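Local coordinates for protein UDP-N-Acetylglucosamine 2-Epimerase (Thermus thermophilus, PDB 1V4V) that probably interconverts UDP-N-acetylglucosamine and UDP-N-acetylmannosamine, as a two-domain, GT-B-fold 2-epimerase that forms a homodimer, at residues 34-46 / 57-69. Sequence-based numbering, arbitrary orientation.
Sequences LKPLVLLTGQHRE and IQEDRNLDVMQER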
loop_
_atom_site.group_PDB
_atom_site.type_symbol
_atom_site.label_atom_id
_atom_site.label_comp_id
_atom_site.label_asym_id
_atom_site.label_seq_id
_atom_site.Cartn_x
_atom_site.Cartn_y
_atom_site.Cartn_z
ATOM N N LEU A 34 11.533 -4.031 -25.787
ATOM C CA LEU A 34 10.374 -3.563 -25.032
ATOM C C LEU A 34 9.302 -2.981 -25.936
ATOM O O LEU A 34 9.597 -2.386 -26.973
ATOM C CB LEU A 34 10.784 -2.485 -24.018
ATOM C CG LEU A 34 11.659 -2.887 -22.833
ATOM C CD1 LEU A 34 11.971 -1.666 -21.982
ATOM C CD2 LEU A 34 10.939 -3.942 -22.016
ATOM N N LYS A 35 8.052 -3.162 -25.532
ATOM C CA LYS A 35 6.924 -2.620 -26.269
ATOM C C LYS A 35 5.964 -2.024 -25.248
ATOM O O LYS A 35 5.444 -2.730 -24.382
ATOM C CB LYS A 35 6.212 -3.704 -27.078
ATOM C CG LYS A 35 4.968 -3.189 -27.785
ATOM C CD LYS A 35 4.509 -4.123 -28.887
ATOM C CE LYS A 35 4.125 -5.483 -28.345
ATOM N NZ LYS A 35 3.786 -6.442 -29.439
ATOM N N PRO A 36 5.734 -0.707 -25.324
ATOM C CA PRO A 36 4.824 -0.066 -24.377
ATOM C C PRO A 36 3.377 -0.201 -24.837
ATOM O O PRO A 36 3.096 -0.223 -26.038
ATOM C CB PRO A 36 5.300 1.380 -24.383
ATOM C CG PRO A 36 5.662 1.580 -25.835
ATOM C CD PRO A 36 6.394 0.292 -26.189
ATOM N N LEU A 37 2.467 -0.312 -23.879
ATOM C CA LEU A 37 1.044 -0.419 -24.178
ATOM C C LEU A 37 0.298 0.488 -23.213
ATOM O O LEU A 37 0.778 0.753 -22.109
ATOM C CB LEU A 37 0.553 -1.853 -23.994
ATOM C CG LEU A 37 1.146 -2.943 -24.890
ATOM C CD1 LEU A 37 0.618 -4.288 -24.423
ATOM C CD2 LEU A 37 0.777 -2.690 -26.350
ATOM N N VAL A 38 -0.874 0.954 -23.624
ATOM C CA VAL A 38 -1.668 1.834 -22.776
ATOM C C VAL A 38 -3.027 1.255 -22.413
ATOM O O VAL A 38 -3.803 0.851 -23.283
ATOM C CB VAL A 38 -1.887 3.212 -23.453
ATOM C CG1 VAL A 38 -2.890 4.042 -22.660
ATOM C CG2 VAL A 38 -0.567 3.951 -23.549
ATOM N N LEU A 39 -3.299 1.219 -21.113
ATOM C CA LEU A 39 -4.573 0.746 -20.591
ATOM C C LEU A 39 -5.234 1.955 -19.942
ATOM O O LEU A 39 -4.717 2.475 -18.957
ATOM C CB LEU A 39 -4.361 -0.335 -19.523
ATOM C CG LEU A 39 -5.610 -0.718 -18.715
ATOM C CD1 LEU A 39 -6.659 -1.340 -19.628
ATOM C CD2 LEU A 39 -5.223 -1.690 -17.610
ATOM N N LEU A 40 -6.348 2.422 -20.502
ATOM C CA LEU A 40 -7.049 3.559 -19.910
ATOM C C LEU A 40 -7.905 3.024 -18.775
ATOM O O LEU A 40 -8.517 1.964 -18.903
ATOM C CB LEU A 40 -7.919 4.271 -20.951
ATOM C CG LEU A 40 -7.134 4.857 -22.131
ATOM C CD1 LEU A 40 -8.057 5.722 -22.978
ATOM C CD2 LEU A 40 -5.959 5.682 -21.614
ATOM N N THR A 41 -7.960 3.765 -17.672
ATOM C CA THR A 41 -8.706 3.318 -16.501
ATOM C C THR A 41 -9.745 4.317 -15.989
ATOM O O THR A 41 -10.320 4.119 -14.916
ATOM C CB THR A 41 -7.727 3.022 -15.344
ATOM O OG1 THR A 41 -7.046 4.232 -14.984
ATOM C CG2 THR A 41 -6.691 1.987 -15.757
ATOM N N GLY A 42 -9.987 5.377 -16.754
ATOM C CA GLY A 42 -10.925 6.405 -16.337
ATOM C C GLY A 42 -12.319 6.407 -16.943
ATOM O O GLY A 42 -12.730 5.460 -17.623
ATOM N N GLN A 43 -13.038 7.504 -16.703
ATOM C CA GLN A 43 -14.415 7.674 -17.162
ATOM C C GLN A 43 -14.624 8.336 -18.519
ATOM O O GLN A 43 -15.687 8.191 -19.115
ATOM C CB GLN A 43 -15.206 8.486 -16.134
ATOM C CG GLN A 43 -15.269 7.892 -14.743
ATOM C CD GLN A 43 -15.914 8.843 -13.750
ATOM O OE1 GLN A 43 -15.427 9.952 -13.531
ATOM N NE2 GLN A 43 -17.016 8.413 -13.145
ATOM N N HIS A 44 -13.636 9.070 -19.007
ATOM C CA HIS A 44 -13.802 9.764 -20.278
ATOM C C HIS A 44 -12.858 9.266 -21.361
ATOM O O HIS A 44 -11.839 9.891 -21.649
ATOM C CB HIS A 44 -13.613 11.264 -20.054
ATOM C CG HIS A 44 -14.384 11.792 -18.884
ATOM N ND1 HIS A 44 -15.759 11.732 -18.812
ATOM C CD2 HIS A 44 -13.968 12.359 -17.728
ATOM C CE1 HIS A 44 -16.158 12.238 -17.658
ATOM N NE2 HIS A 44 -15.092 12.626 -16.983
ATOM N N ARG A 45 -13.218 8.135 -21.959
ATOM C CA ARG A 45 -12.429 7.509 -23.011
ATOM C C ARG A 45 -12.084 8.460 -24.152
ATOM O O ARG A 45 -10.912 8.696 -24.443
ATOM C CB ARG A 45 -13.188 6.294 -23.556
ATOM C CG ARG A 45 -12.528 5.587 -24.729
ATOM C CD ARG A 45 -13.280 4.303 -25.069
ATOM N NE ARG A 45 -12.758 3.644 -26.263
ATOM C CZ ARG A 45 -12.951 4.082 -27.504
ATOM N NH1 ARG A 45 -13.659 5.182 -27.721
ATOM N NH2 ARG A 45 -12.433 3.419 -28.529
ATOM N N GLU A 46 -13.111 9.008 -24.790
ATOM C CA GLU A 46 -12.922 9.916 -25.914
ATOM C C GLU A 46 -12.108 11.150 -25.530
ATOM O O GLU A 46 -11.277 11.623 -26.306
ATOM C CB GLU A 46 -14.286 10.339 -26.470
ATOM C CG GLU A 46 -14.249 10.914 -27.879
ATOM C CD GLU A 46 -13.571 9.986 -28.872
ATOM O OE1 GLU A 46 -12.322 9.944 -28.895
ATOM O OE2 GLU A 46 -14.287 9.290 -29.624
ATOM N N ILE A 57 -0.061 9.104 -29.492
ATOM C CA ILE A 57 -0.253 7.859 -28.752
ATOM C C ILE A 57 -1.715 7.419 -28.796
ATOM O O ILE A 57 -2.623 8.241 -28.693
ATOM C CB ILE A 57 0.179 8.031 -27.270
ATOM C CG1 ILE A 57 1.675 8.331 -27.197
ATOM C CG2 ILE A 57 -0.137 6.764 -26.469
ATOM C CD1 ILE A 57 2.162 8.708 -25.807
ATOM N N GLN A 58 -1.930 6.118 -28.956
ATOM C CA GLN A 58 -3.275 5.550 -29.001
ATOM C C GLN A 58 -3.356 4.541 -27.861
ATOM O O GLN A 58 -2.342 3.943 -27.502
ATOM C CB GLN A 58 -3.497 4.819 -30.327
ATOM C CG GLN A 58 -2.717 5.404 -31.498
ATOM C CD GLN A 58 -3.101 6.835 -31.812
ATOM O OE1 GLN A 58 -2.395 7.533 -32.544
ATOM N NE2 GLN A 58 -4.231 7.280 -31.270
ATOM N N GLU A 59 -4.541 4.343 -27.288
ATOM C CA GLU A 59 -4.653 3.376 -26.200
ATOM C C GLU A 59 -4.845 1.990 -26.793
ATOM O O GLU A 59 -5.298 1.849 -27.929
ATOM C CB GLU A 59 -5.816 3.715 -25.254
ATOM C CG GLU A 59 -7.159 3.058 -25.569
ATOM C CD GLU A 59 -7.952 3.808 -26.614
ATOM O OE1 GLU A 59 -9.137 3.466 -26.819
ATOM O OE2 GLU A 59 -7.394 4.741 -27.226
ATOM N N ASP A 60 -4.494 0.971 -26.021
ATOM C CA ASP A 60 -4.618 -0.410 -26.465
ATOM C C ASP A 60 -5.839 -1.092 -25.871
ATOM O O ASP A 60 -6.404 -2.002 -26.475
ATOM C CB ASP A 60 -3.354 -1.181 -26.088
ATOM C CG ASP A 60 -2.140 -0.711 -26.860
ATOM O OD1 ASP A 60 -2.032 -1.051 -28.058
ATOM O OD2 ASP A 60 -1.303 0.007 -26.279
ATOM N N ARG A 61 -6.251 -0.642 -24.690
ATOM C CA ARG A 61 -7.405 -1.227 -24.018
ATOM C C ARG A 61 -8.000 -0.227 -23.028
ATOM O O ARG A 61 -7.320 0.700 -22.594
ATOM C CB ARG A 61 -6.979 -2.510 -23.299
ATOM C CG ARG A 61 -8.111 -3.288 -22.648
ATOM C CD ARG A 61 -7.746 -4.760 -22.524
ATOM N NE ARG A 61 -8.712 -5.513 -21.730
ATOM C CZ ARG A 61 -8.784 -6.840 -21.710
ATOM N NH1 ARG A 61 -7.950 -7.559 -22.448
ATOM N NH2 ARG A 61 -9.683 -7.447 -20.945
ATOM N N ASN A 62 -9.272 -0.415 -22.691
ATOM C CA ASN A 62 -9.962 0.469 -21.754
ATOM C C ASN A 62 -10.737 -0.350 -20.733
ATOM O O ASN A 62 -11.303 -1.387 -21.070
ATOM C CB ASN A 62 -10.963 1.368 -22.488
ATOM C CG ASN A 62 -10.329 2.181 -23.593
ATOM O OD1 ASN A 62 -9.913 1.645 -24.624
ATOM N ND2 ASN A 62 -10.252 3.490 -23.386
ATOM N N LEU A 63 -10.764 0.110 -19.486
ATOM C CA LEU A 63 -11.534 -0.587 -18.464
ATOM C C LEU A 63 -12.957 -0.045 -18.571
ATOM O O LEU A 63 -13.172 1.028 -19.126
ATOM C CB LEU A 63 -10.974 -0.309 -17.067
ATOM C CG LEU A 63 -9.569 -0.832 -16.774
ATOM C CD1 LEU A 63 -9.246 -0.616 -15.290
ATOM C CD2 LEU A 63 -9.486 -2.318 -17.123
ATOM N N ASP A 64 -13.927 -0.788 -18.053
ATOM C CA ASP A 64 -15.321 -0.363 -18.107
ATOM C C ASP A 64 -15.654 0.334 -16.791
ATOM O O ASP A 64 -15.836 -0.312 -15.761
ATOM C CB ASP A 64 -16.221 -1.582 -18.330
ATOM C CG ASP A 64 -17.663 -1.205 -18.588
ATOM O OD1 ASP A 64 -18.398 -2.040 -19.156
ATOM O OD2 ASP A 64 -18.067 -0.085 -18.215
ATOM N N VAL A 65 -15.727 1.661 -16.838
ATOM C CA VAL A 65 -15.996 2.458 -15.647
ATOM C C VAL A 65 -17.279 3.279 -15.746
ATOM O O VAL A 65 -17.542 3.915 -16.764
ATOM C CB VAL A 65 -14.810 3.413 -15.367
ATOM C CG1 VAL A 65 -15.086 4.258 -14.137
ATOM C CG2 VAL A 65 -13.532 2.603 -15.185
HETATM N N MSE A 66 -18.070 3.263 -14.676
HETATM C CA MSE A 66 -19.323 4.014 -14.635
HETATM C C MSE A 66 -19.026 5.512 -14.704
HETATM O O MSE A 66 -17.948 5.955 -14.316
HETATM C CB MSE A 66 -20.085 3.717 -13.334
HETATM C CG MSE A 66 -20.338 2.242 -13.033
HETATM SE SE MSE A 66 -21.301 1.961 -11.352
HETATM C CE MSE A 66 -21.164 3.736 -10.611
ATOM N N GLN A 67 -19.983 6.293 -15.195
ATOM C CA GLN A 67 -19.801 7.740 -15.285
ATOM C C GLN A 67 -20.263 8.401 -13.991
ATOM O O GLN A 67 -19.723 9.423 -13.567
ATOM C CB GLN A 67 -20.602 8.315 -16.457
ATOM C CG GLN A 67 -19.752 8.985 -17.521
ATOM C CD GLN A 67 -18.943 7.996 -18.335
ATOM O OE1 GLN A 67 -18.109 8.387 -19.150
ATOM N NE2 GLN A 67 -19.192 6.708 -18.128
ATOM N N GLU A 68 -21.269 7.799 -13.367
ATOM C CA GLU A 68 -21.833 8.322 -12.132
ATOM C C GLU A 68 -20.880 8.217 -10.949
ATOM O O GLU A 68 -20.020 7.339 -10.899
ATOM C CB GLU A 68 -23.129 7.582 -11.795
ATOM C CG GLU A 68 -22.952 6.077 -11.713
ATOM C CD GLU A 68 -24.129 5.372 -11.071
ATOM O OE1 GLU A 68 -24.488 5.732 -9.931
ATOM O OE2 GLU A 68 -24.685 4.450 -11.700
ATOM N N ARG A 69 -21.053 9.128 -9.998
ATOM C CA ARG A 69 -20.251 9.169 -8.781
ATOM C C ARG A 69 -20.481 7.829 -8.082
ATOM O O ARG A 69 -21.552 7.240 -8.212
ATOM C CB ARG A 69 -20.727 10.341 -7.917
ATOM C CG ARG A 69 -19.921 10.624 -6.666
ATOM C CD ARG A 69 -20.351 11.954 -6.040
ATOM N NE ARG A 69 -21.802 12.157 -6.092
ATOM C CZ ARG A 69 -22.441 12.792 -7.073
ATOM N NH1 ARG A 69 -23.760 12.919 -7.033
ATOM N NH2 ARG A 69 -21.762 13.315 -8.087
HETATM O O HOH W 1 -11.505 3.288 -18.648
#
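Leu-40 lays its isobutyl group across the stem of Glu-59 at about a right angle, CG lying 3.6 Å from Glu-59 CB. Strands 34-40 and 61-62 run parallel in a beta-alpha-beta unit, joined through helix 45-53, at one margin of a Rossmann-like domain of the GT-B fold; strand 61-62 is the outermost of its sheet within the chain. Val-38 O takes two backbone donors, Asp-60 N at 2.8 Å and Arg-61 N at 3.2 Å. From there the pairing runs on through Leu-40 N to Arg-61 O and Leu-63 N to Leu-40 O. Just before this, Asp-60 OD2 receives Val-38 N (2.9 Å) on its anti lone pair, a side chain standing in for a strand acceptor; Asp-60 CG, anti to its own carbonyl carbon (chi1 -68°), brings OD2 against Leu-37 CA and CD2. On the face of Leu-39 and Arg-61, Leu-39 CD1 meets Leu-63 CD2 at 3.9 Å, and helix 72-89 covers this side, Leu-87 on Leu-39 and Gln-82 on Leu-63. Near Leu-40 and Asn-62, which occupy the other face, Glu-59 OE1 makes a long ion pair with Arg-45, well out of the guanidinium plane; its stronger mate is Arg-49. Past the strands, Val-65 CG1 packs on Gln-43 CG. Gln-43, extended beyond CG (chi2 173°), holds Met-66 O nearly in its amide plane, NE2 to O 2.9 Å. An alanine in place of Gln-43 would probably leave the carbonyl of Met-66 without this donor and open a gap beside Val-65. Nearby, a water bridges the two segments, donating to Gly-42 O and Leu-63 O.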